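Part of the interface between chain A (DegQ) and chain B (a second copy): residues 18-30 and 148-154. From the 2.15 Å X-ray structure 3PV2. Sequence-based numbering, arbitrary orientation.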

# COMPACT_ATOMS: atom_id res chain seq x y z
N MET A 18 -17.52 -10.61 60.97
CA MET A 18 -16.50 -10.23 59.93
C MET A 18 -17.19 -9.27 58.94
O MET A 18 -18.36 -9.50 58.58
N PRO A 19 -16.48 -8.20 58.48
CA PRO A 19 -17.13 -7.08 57.76
C PRO A 19 -17.51 -7.48 56.33
O PRO A 19 -16.80 -8.31 55.72
N SER A 20 -18.60 -6.93 55.81
CA SER A 20 -19.06 -7.30 54.46
C SER A 20 -20.16 -6.34 53.95
O SER A 20 -20.98 -5.89 54.73
N MET A 21 -20.19 -6.09 52.65
CA MET A 21 -21.29 -5.38 52.01
C MET A 21 -22.44 -6.30 51.64
O MET A 21 -23.45 -5.82 51.16
N ALA A 22 -22.32 -7.61 51.86
CA ALA A 22 -23.29 -8.55 51.31
C ALA A 22 -24.70 -8.31 51.84
O ALA A 22 -25.62 -8.41 51.08
N PRO A 23 -24.84 -7.97 53.12
CA PRO A 23 -26.23 -7.85 53.62
C PRO A 23 -26.93 -6.59 53.14
O PRO A 23 -28.09 -6.72 52.74
N VAL A 24 -26.28 -5.43 53.13
CA VAL A 24 -26.90 -4.26 52.50
C VAL A 24 -27.14 -4.56 51.01
O VAL A 24 -28.20 -4.25 50.48
N LEU A 25 -26.24 -5.26 50.32
CA LEU A 25 -26.53 -5.47 48.93
C LEU A 25 -27.70 -6.41 48.70
O LEU A 25 -28.48 -6.28 47.74
N LYS A 26 -27.83 -7.39 49.56
CA LYS A 26 -28.82 -8.40 49.34
C LYS A 26 -30.21 -7.75 49.31
O LYS A 26 -31.06 -8.06 48.51
N ASN A 27 -30.41 -6.89 50.27
CA ASN A 27 -31.57 -6.06 50.36
C ASN A 27 -31.86 -5.11 49.22
O ASN A 27 -33.00 -4.82 49.06
N ILE A 28 -30.89 -4.60 48.47
CA ILE A 28 -31.26 -3.63 47.45
C ILE A 28 -31.26 -4.20 46.06
O ILE A 28 -31.83 -3.62 45.15
N MET A 29 -30.72 -5.40 45.89
CA MET A 29 -30.77 -6.03 44.59
C MET A 29 -32.11 -6.10 43.92
O MET A 29 -32.13 -5.97 42.75
N PRO A 30 -33.22 -6.38 44.62
CA PRO A 30 -34.52 -6.44 43.93
C PRO A 30 -34.90 -5.13 43.23
O PRO A 30 -35.84 -5.11 42.42
N LEU B 148 -20.21 -18.00 49.86
CA LEU B 148 -19.94 -16.66 49.33
C LEU B 148 -21.14 -15.91 48.84
O LEU B 148 -21.99 -16.44 48.12
N GLU B 149 -21.15 -14.64 49.18
CA GLU B 149 -22.08 -13.68 48.59
C GLU B 149 -21.45 -12.47 47.96
O GLU B 149 -20.31 -12.03 48.32
N VAL B 150 -22.20 -11.90 47.04
CA VAL B 150 -21.87 -10.70 46.40
C VAL B 150 -21.75 -9.62 47.48
O VAL B 150 -22.58 -9.46 48.37
N GLY B 151 -20.64 -8.90 47.44
CA GLY B 151 -20.39 -7.98 48.50
C GLY B 151 -19.36 -8.43 49.49
O GLY B 151 -18.86 -7.59 50.23
N ASP B 152 -19.00 -9.71 49.51
CA ASP B 152 -18.00 -10.16 50.48
C ASP B 152 -16.62 -9.62 50.03
O ASP B 152 -16.33 -9.58 48.87
N PHE B 153 -15.78 -9.26 50.97
CA PHE B 153 -14.46 -8.78 50.70
C PHE B 153 -13.54 -9.97 50.40
O PHE B 153 -13.59 -11.02 51.07
N VAL B 154 -12.72 -9.83 49.37
CA VAL B 154 -11.77 -10.84 49.02
C VAL B 154 -10.43 -10.27 48.65
O VAL B 154 -10.30 -9.09 48.19

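The apolar centre forms where the helix of the A stretch, with the 3-10 turn that follows it, lays A22(A), L25(A) and M29(A), all with CA-to-CB bonds toward the partner, against the turn of chain B. V150(B), chi1 t, supplies the methyl that both longer side chains reach: its CG1 lies 3.7 Å from CE of M29(A) (m, m, t) and 4.1 Å from CD1 of L25(A) (m, t). The same CD1 of L25(A) sits 3.7 Å from CA of G151(B). Glycine is doubly required here. At its positive phi in the type II turn a CB would jam against the preceding carbonyl, and an ideal CB would stand 2.7 Å from N of A22(A), a clash.

A22(A) lies close to the turn: its small CB packs 3.6 Å from CB of E149(B), and its CA makes a CA-H...O contact of 3.2 Å to O of V150(B). Toward the start of the A stretch, F153(B), chi1 m, brings its ring near M21(A), with CZ of F153(B) 4.1 Å from CG of M21(A), while O of P19(A) approaches the ring edge at CD1 of F153(B), 3.6 Å away.

Two hydrogen bonds cross between the stretches near G151(B) and D152(B). N of M21(A) donates to O of G151(B) at 3.1 Å. S20(A), chi1 t, does two jobs with one hydroxyl: OG accepts from N of A22(A) at 2.9 Å, capping the helix, and donates to OD1 of D152(B) at 2.9 Å. D152(B), chi1 m, is itself held by its other oxygen, OD2, which accepts from N of E149(B) at 2.9 Å, so one carboxylate oxygen serves its own turn and the other the partner.

Three waters bridge the two stretches. Water 1 joins O of P19(A) to N of F153(B); water 2 donates to O of A22(A) and O of V150(B). At the exposed edge, NZ of K26(A) (chi1 t, chi2 t, chi3 m) stays 4.0 Å from OE2 of E149(B) (chi1 m, chi2 t), beyond a salt bridge, and water 3 links NZ of K26(A) to OE1 of E149(B).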

# COMPACT_ATOMS: atom_id res chain seq x y z
CB MET A 18 -15.87 -11.50 59.25
CG MET A 18 -16.41 -11.89 57.81
SD MET A 18 -15.74 -13.41 56.95
CE MET A 18 -16.69 -13.42 55.42
CB PRO A 19 -16.05 -6.00 57.74
CG PRO A 19 -14.73 -6.77 57.85
CD PRO A 19 -15.03 -8.21 58.26
CB SER A 20 -19.60 -8.73 54.45
OG SER A 20 -20.20 -9.08 53.22
CB MET A 21 -20.74 -4.61 50.78
CG MET A 21 -19.86 -3.32 51.23
SD MET A 21 -21.01 -1.92 51.66
CE MET A 21 -21.28 -2.16 53.43
CB ALA A 22 -22.88 -10.09 51.48
CB PRO A 23 -26.11 -7.88 55.15
CG PRO A 23 -24.69 -8.31 55.45
CD PRO A 23 -23.86 -8.06 54.20
CB VAL A 24 -26.17 -2.89 52.74
CG1 VAL A 24 -25.32 -2.87 54.02
CG2 VAL A 24 -25.29 -2.52 51.61
CB LEU A 25 -25.34 -5.99 48.18
CG LEU A 25 -24.14 -5.04 48.16
CD1 LEU A 25 -22.95 -5.61 47.35
CD2 LEU A 25 -24.56 -3.65 47.68
CB LYS A 26 -28.73 -9.42 50.51
CG LYS A 26 -29.56 -10.68 50.26
CD LYS A 26 -29.62 -11.64 51.52
CE LYS A 26 -28.25 -11.99 52.13
NZ LYS A 26 -28.05 -11.64 53.64
CB ASN A 27 -31.48 -5.18 51.61
CG ASN A 27 -31.73 -5.98 52.87
OD1 ASN A 27 -31.20 -5.65 53.95
ND2 ASN A 27 -32.53 -7.07 52.73
CB ILE A 28 -30.43 -2.38 47.54
CG1 ILE A 28 -28.99 -2.62 47.24
CG2 ILE A 28 -30.49 -1.82 48.99
CD1 ILE A 28 -28.09 -1.75 48.16
CB MET A 29 -30.32 -7.47 44.66
CG MET A 29 -28.90 -7.67 45.04
SD MET A 29 -27.71 -6.61 44.20
CE MET A 29 -26.17 -7.60 44.51
CB PRO A 30 -35.53 -6.69 45.06
CG PRO A 30 -34.76 -7.31 46.14
CD PRO A 30 -33.32 -6.85 46.01
CB LEU B 148 -18.97 -16.66 48.18
CG LEU B 148 -17.51 -16.99 48.46
CD1 LEU B 148 -16.94 -17.52 47.11
CD2 LEU B 148 -16.72 -15.76 49.00
CB GLU B 149 -23.04 -13.21 49.66
CG GLU B 149 -23.67 -14.36 50.40
CD GLU B 149 -24.73 -13.88 51.37
OE1 GLU B 149 -24.48 -13.84 52.60
OE2 GLU B 149 -25.80 -13.50 50.89
CB VAL B 150 -22.95 -10.33 45.38
CG1 VAL B 150 -22.74 -8.91 44.89
CG2 VAL B 150 -23.01 -11.37 44.20
CB ASP B 152 -17.90 -11.69 50.53
CG ASP B 152 -19.06 -12.38 51.32
OD1 ASP B 152 -19.65 -11.73 52.20
OD2 ASP B 152 -19.29 -13.60 51.12
CB PHE B 153 -13.92 -7.93 51.89
CG PHE B 153 -14.60 -6.60 52.01
CD1 PHE B 153 -15.37 -6.31 53.11
CD2 PHE B 153 -14.50 -5.67 50.99
CE1 PHE B 153 -16.03 -5.10 53.17
CE2 PHE B 153 -15.15 -4.54 51.05
CZ PHE B 153 -15.93 -4.22 52.13
CB VAL B 154 -12.24 -11.74 47.84
CG1 VAL B 154 -13.57 -12.53 48.17
CG2 VAL B 154 -12.54 -10.85 46.61
O HOH W 1 -16.51 -9.84 53.88
O HOH W 2 -25.32 -9.76 48.88
O HOH W 3 -25.37 -11.46 53.48